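Local coordinates for protein ureidoglycolate hydrolase (PDB 4PXE) that hydrolyses (S)-ureidoglycolate to glyoxylate, ammonium and carbon dioxide as a manganese-dependent homodimeric amidohydrolase of plant purine breakdown, at residues I309-A312 with R313-T316; S350-L353 with V354-K357. All coordinates share one frame; numbering follows the deposited sequence.

Interaction 1 of 2, residues I309-A312 with R313-T316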
loop_
_atom_site.group_PDB
_atom_site.type_symbol
_atom_site.label_atom_id
_atom_site.label_comp_id
_atom_site.label_asym_id
_atom_site.label_seq_id
_atom_site.Cartn_x
_atom_site.Cartn_y
_atom_site.Cartn_z
ATOM N N ILE A 309 -24.709 14.766 -10.426
ATOM C CA ILE A 309 -25.709 14.666 -11.483
ATOM C C ILE A 309 -25.574 15.880 -12.404
ATOM O O ILE A 309 -25.827 15.787 -13.606
ATOM C CB ILE A 309 -27.144 14.519 -10.914
ATOM C CG1 ILE A 309 -28.156 14.279 -12.047
ATOM C CG2 ILE A 309 -27.532 15.737 -10.088
ATOM C CD1 ILE A 309 -27.839 13.081 -12.939
ATOM N N ASP A 310 -25.123 16.999 -11.833
ATOM C CA ASP A 310 -24.864 18.222 -12.591
ATOM C C ASP A 310 -23.405 18.288 -13.052
ATOM O O ASP A 310 -22.484 18.395 -12.227
ATOM C CB ASP A 310 -25.200 19.449 -11.747
ATOM C CG ASP A 310 -25.201 20.723 -12.560
ATOM O OD1 ASP A 310 -24.122 21.312 -12.741
ATOM O OD2 ASP A 310 -26.284 21.123 -13.039
ATOM N N GLU A 311 -23.201 18.222 -14.361
ATOM C CA GLU A 311 -21.862 18.159 -14.950
ATOM C C GLU A 311 -21.015 19.394 -14.626
ATOM O O GLU A 311 -19.848 19.280 -14.236
ATOM C CB GLU A 311 -21.967 17.961 -16.464
ATOM C CG GLU A 311 -20.656 17.629 -17.166
ATOM C CD GLU A 311 -20.853 17.319 -18.648
ATOM O OE1 GLU A 311 -21.997 17.442 -19.138
ATOM O OE2 GLU A 311 -19.869 16.950 -19.322
ATOM N N ALA A 312 -21.606 20.574 -14.757
ATOM C CA ALA A 312 -20.885 21.812 -14.465
ATOM C C ALA A 312 -20.408 21.897 -13.009
ATOM O O ALA A 312 -19.280 22.330 -12.737
ATOM C CB ALA A 312 -21.753 23.030 -14.824
ATOM N N ARG A 313 -21.260 21.490 -12.076
ATOM C CA ARG A 313 -20.912 21.492 -10.659
ATOM C C ARG A 313 -19.750 20.524 -10.400
ATOM O O ARG A 313 -18.808 20.841 -9.660
ATOM C CB ARG A 313 -22.130 21.088 -9.835
ATOM C CG ARG A 313 -22.189 21.666 -8.440
ATOM C CD ARG A 313 -23.629 21.759 -7.964
ATOM N NE ARG A 313 -24.342 20.495 -8.135
ATOM C CZ ARG A 313 -25.667 20.376 -8.188
ATOM N NH1 ARG A 313 -26.441 21.450 -8.076
ATOM N NH2 ARG A 313 -26.221 19.182 -8.350
ATOM N N ARG A 314 -19.827 19.351 -11.027
ATOM C CA ARG A 314 -18.766 18.339 -10.963
ATOM C C ARG A 314 -17.442 18.923 -11.461
ATOM O O ARG A 314 -16.407 18.802 -10.801
ATOM C CB ARG A 314 -19.166 17.131 -11.815
ATOM C CG ARG A 314 -18.415 15.824 -11.547
ATOM C CD ARG A 314 -17.180 15.633 -12.412
ATOM N NE ARG A 314 -17.322 16.075 -13.797
ATOM C CZ ARG A 314 -17.705 15.304 -14.812
ATOM N NH1 ARG A 314 -18.039 14.032 -14.621
ATOM N NH2 ARG A 314 -17.772 15.816 -16.036
ATOM N N ASN A 315 -17.479 19.560 -12.625
ATOM C CA ASN A 315 -16.285 20.146 -13.224
ATOM C C ASN A 315 -15.656 21.230 -12.363
ATOM O O ASN A 315 -14.432 21.334 -12.313
ATOM C CB ASN A 315 -16.588 20.669 -14.636
ATOM C CG ASN A 315 -16.876 19.553 -15.619
ATOM O OD1 ASN A 315 -16.637 18.377 -15.326
ATOM N ND2 ASN A 315 -17.381 19.909 -16.801
ATOM N N THR A 316 -16.481 22.026 -11.682
ATOM C CA THR A 316 -15.984 23.038 -10.751
ATOM C C THR A 316 -15.183 22.381 -9.628
ATOM O O THR A 316 -14.140 22.889 -9.226
ATOM C CB THR A 316 -17.124 23.900 -10.173
ATOM O OG1 THR A 316 -17.698 24.691 -11.225
ATOM C CG2 THR A 316 -16.623 24.825 -9.071
HETATM O O HOH W 1 -17.025 17.642 -18.761
#
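Asp310 and Arg313 open the helix 311-332: OD1 of Asp310 accepts from the backbone N of Arg313 at 2.9 Å, using the lone pair that faces away from OD2, a capping bond from the N-cap residue. Its CG stands anti to its own N (chi1 -169°), and this swings the carboxylate back over the first turn. The backbone takes over with Arg314 N on Asp310 O at 3.1 Å and Asn315 N on Glu311 O at 2.9 Å. Arg313 then folds round the cap through a bend at chi3, laying one face of its guanidinium over Asp310 CB, with CB 3.4 Å above the plane and toward the rim. The charged end answers to Asp308, which salt-bridges NE.

On another flank Arg314, bent at chi2 and chi3, comes side-on to Asn315: NE at 2.8 Å and NH2 at 2.9 Å both donate to the one oxygen OD1, which lies in the guanidinium plane. Glu311 runs alongside Asn315, and a water bridges the two, donating to Glu311 OE2 and accepting from Asn315 ND2. Glu311 OE2 stays 4.1 Å from Arg314 NH2, short of a salt bridge.

Further out, Gln344 NE2 also donates to Asn315 OD1, and Arg314 NH1 reaches the carbonyl of Asp345, so the buried guanidinium is fixed in rotation. The side chain of Arg307, a substrate-binding residue, lies about 5 Å from that of Arg314. The Asp310 carboxylate probably gains from the helix dipole, while the Glu311 carboxylate probably eases the charge of Arg314.

Interaction 2 of 2, residues S350-L353 with V354-K357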
loop_
_atom_site.group_PDB
_atom_site.type_symbol
_atom_site.label_atom_id
_atom_site.label_comp_id
_atom_site.label_asym_id
_atom_site.label_seq_id
_atom_site.Cartn_x
_atom_site.Cartn_y
_atom_site.Cartn_z
ATOM N N SER A 350 -31.743 8.264 -19.805
ATOM C CA SER A 350 -32.400 7.080 -20.352
ATOM C C SER A 350 -33.383 7.467 -21.450
ATOM O O SER A 350 -33.954 8.557 -21.428
ATOM C CB SER A 350 -33.143 6.334 -19.258
ATOM O OG SER A 350 -32.257 6.071 -18.184
ATOM N N ASP A 351 -33.570 6.565 -22.397
ATOM C CA ASP A 351 -34.491 6.788 -23.509
ATOM C C ASP A 351 -35.932 6.810 -22.999
ATOM O O ASP A 351 -36.334 5.974 -22.182
ATOM C CB ASP A 351 -34.293 5.706 -24.559
ATOM C CG ASP A 351 -35.224 5.862 -25.735
ATOM O OD1 ASP A 351 -36.373 5.366 -25.653
ATOM O OD2 ASP A 351 -34.805 6.486 -26.733
ATOM N N LYS A 352 -36.711 7.774 -23.476
ATOM C CA LYS A 352 -38.060 7.973 -22.950
ATOM C C LYS A 352 -39.033 6.837 -23.277
ATOM O O LYS A 352 -39.931 6.551 -22.487
ATOM C CB LYS A 352 -38.624 9.315 -23.413
ATOM C CG LYS A 352 -37.772 10.511 -22.988
ATOM C CD LYS A 352 -37.543 10.548 -21.480
ATOM C CE LYS A 352 -36.827 11.824 -21.066
ATOM N NZ LYS A 352 -36.586 11.849 -19.595
ATOM N N LEU A 353 -38.863 6.188 -24.422
ATOM C CA LEU A 353 -39.730 5.055 -24.758
ATOM C C LEU A 353 -39.303 3.802 -24.000
ATOM O O LEU A 353 -40.123 2.939 -23.720
ATOM C CB LEU A 353 -39.765 4.800 -26.264
ATOM C CG LEU A 353 -40.306 5.984 -27.076
ATOM C CD1 LEU A 353 -40.446 5.598 -28.539
ATOM C CD2 LEU A 353 -41.628 6.509 -26.510
ATOM N N VAL A 354 -38.021 3.706 -23.658
ATOM C CA VAL A 354 -37.563 2.580 -22.847
ATOM C C VAL A 354 -38.118 2.697 -21.435
ATOM O O VAL A 354 -38.628 1.713 -20.880
ATOM C CB VAL A 354 -36.025 2.464 -22.837
ATOM C CG1 VAL A 354 -35.571 1.455 -21.775
ATOM C CG2 VAL A 354 -35.525 2.077 -24.232
ATOM N N ILE A 355 -38.045 3.900 -20.873
ATOM C CA ILE A 355 -38.652 4.214 -19.584
ATOM C C ILE A 355 -40.128 3.852 -19.576
ATOM O O ILE A 355 -40.625 3.228 -18.645
ATOM C CB ILE A 355 -38.519 5.721 -19.276
ATOM C CG1 ILE A 355 -37.060 6.053 -18.942
ATOM C CG2 ILE A 355 -39.471 6.128 -18.153
ATOM C CD1 ILE A 355 -36.773 7.542 -18.879
ATOM N N LYS A 356 -40.819 4.245 -20.639
ATOM C CA LYS A 356 -42.238 3.983 -20.778
ATOM C C LYS A 356 -42.532 2.489 -20.693
ATOM O O LYS A 356 -43.420 2.074 -19.945
ATOM C CB LYS A 356 -42.725 4.543 -22.115
ATOM C CG LYS A 356 -44.199 4.318 -22.402
ATOM C CD LYS A 356 -44.536 4.885 -23.780
ATOM C CE LYS A 356 -46.019 4.794 -24.098
ATOM N NZ LYS A 356 -46.453 3.404 -24.372
ATOM N N LYS A 357 -41.786 1.685 -21.448
ATOM C CA LYS A 357 -42.008 0.238 -21.490
ATOM C C LYS A 357 -41.721 -0.400 -20.130
ATOM O O LYS A 357 -42.449 -1.288 -19.683
ATOM C CB LYS A 357 -41.124 -0.433 -22.543
ATOM C CG LYS A 357 -41.540 -0.235 -23.986
ATOM C CD LYS A 357 -42.746 -1.074 -24.362
ATOM C CE LYS A 357 -42.955 -1.035 -25.863
ATOM N NZ LYS A 357 -44.375 -1.263 -26.211
#
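Asp351 and Val354 cross at about a right angle at the start of helix 352-364, where the aspartate side chain caps the first turn. Asp351 is the N-cap. Its carboxylate turns back over the opening amides because chi1 (179°) sets CG opposite the backbone N, and OD1 accepts from Val354 N at 3.1 Å through the lone pair remote from OD2. A second, weak bond reaches the same oxygen from Leu353 N. The carboxylate is also braced by carbon: CG2 of Val354 lies 3.7 Å from OD1 and 3.8 Å from CB of Asp351. With an alanine in place of Asp351, the amides of Val354 and Leu353 would probably lose their side-chain acceptor, and the Val354 methyl the carboxylate it packs on.

Round the turn, Ile355 extends back beneath the cap. Its CG1, placed beside its own N by chi1 (-72°), comes within 3.3 Å of the Asp351 carbonyl oxygen, and its CD1 goes on to CB of Ser350 at 3.8 Å. Lys352 lies side by side with Ile355, both pointing the same way, and its aliphatic CD meets CD1 at 4.0 Å. That carbonyl of Asp351 also takes the amide of Ile355 at 3.0 Å in a nearly straight bond (172°), the first regular backbone link of the helix. Lys356 runs outward and closes a salt bridge with Glu360 one turn on.

Ser350 ties the entry to the neighbouring strand, its OG bonded to the carbonyl of Val225 in strand 222-239. Val354 packs on Ala203 and Leu205 of strand 201-209 and on Pro388, while Lys357 lies against Lys426 and Leu427 of helix 410-429.

Overall arrangement
Along the chain, interaction 1 comes first, where strand 295-308 gives way to helix 311-332 within the region involved in dimerization. That helix is followed by strand 335-344, and the short strand 348-349 then leads into interaction 2 at the start of helix 352-364. Each is a local contact at the amino end of a helix, closing no more than its first turn; they stand in series, neither nesting nor crossing. The centres of interactions 1 and 2 lie about 25 Å apart. Interaction 1 ties its helix to strand 222-239 and to the end of strand 335-344, whereas interaction 2 ties the entry of its helix to strand 222-239, and the helix itself to strand 201-209 and helix 410-429.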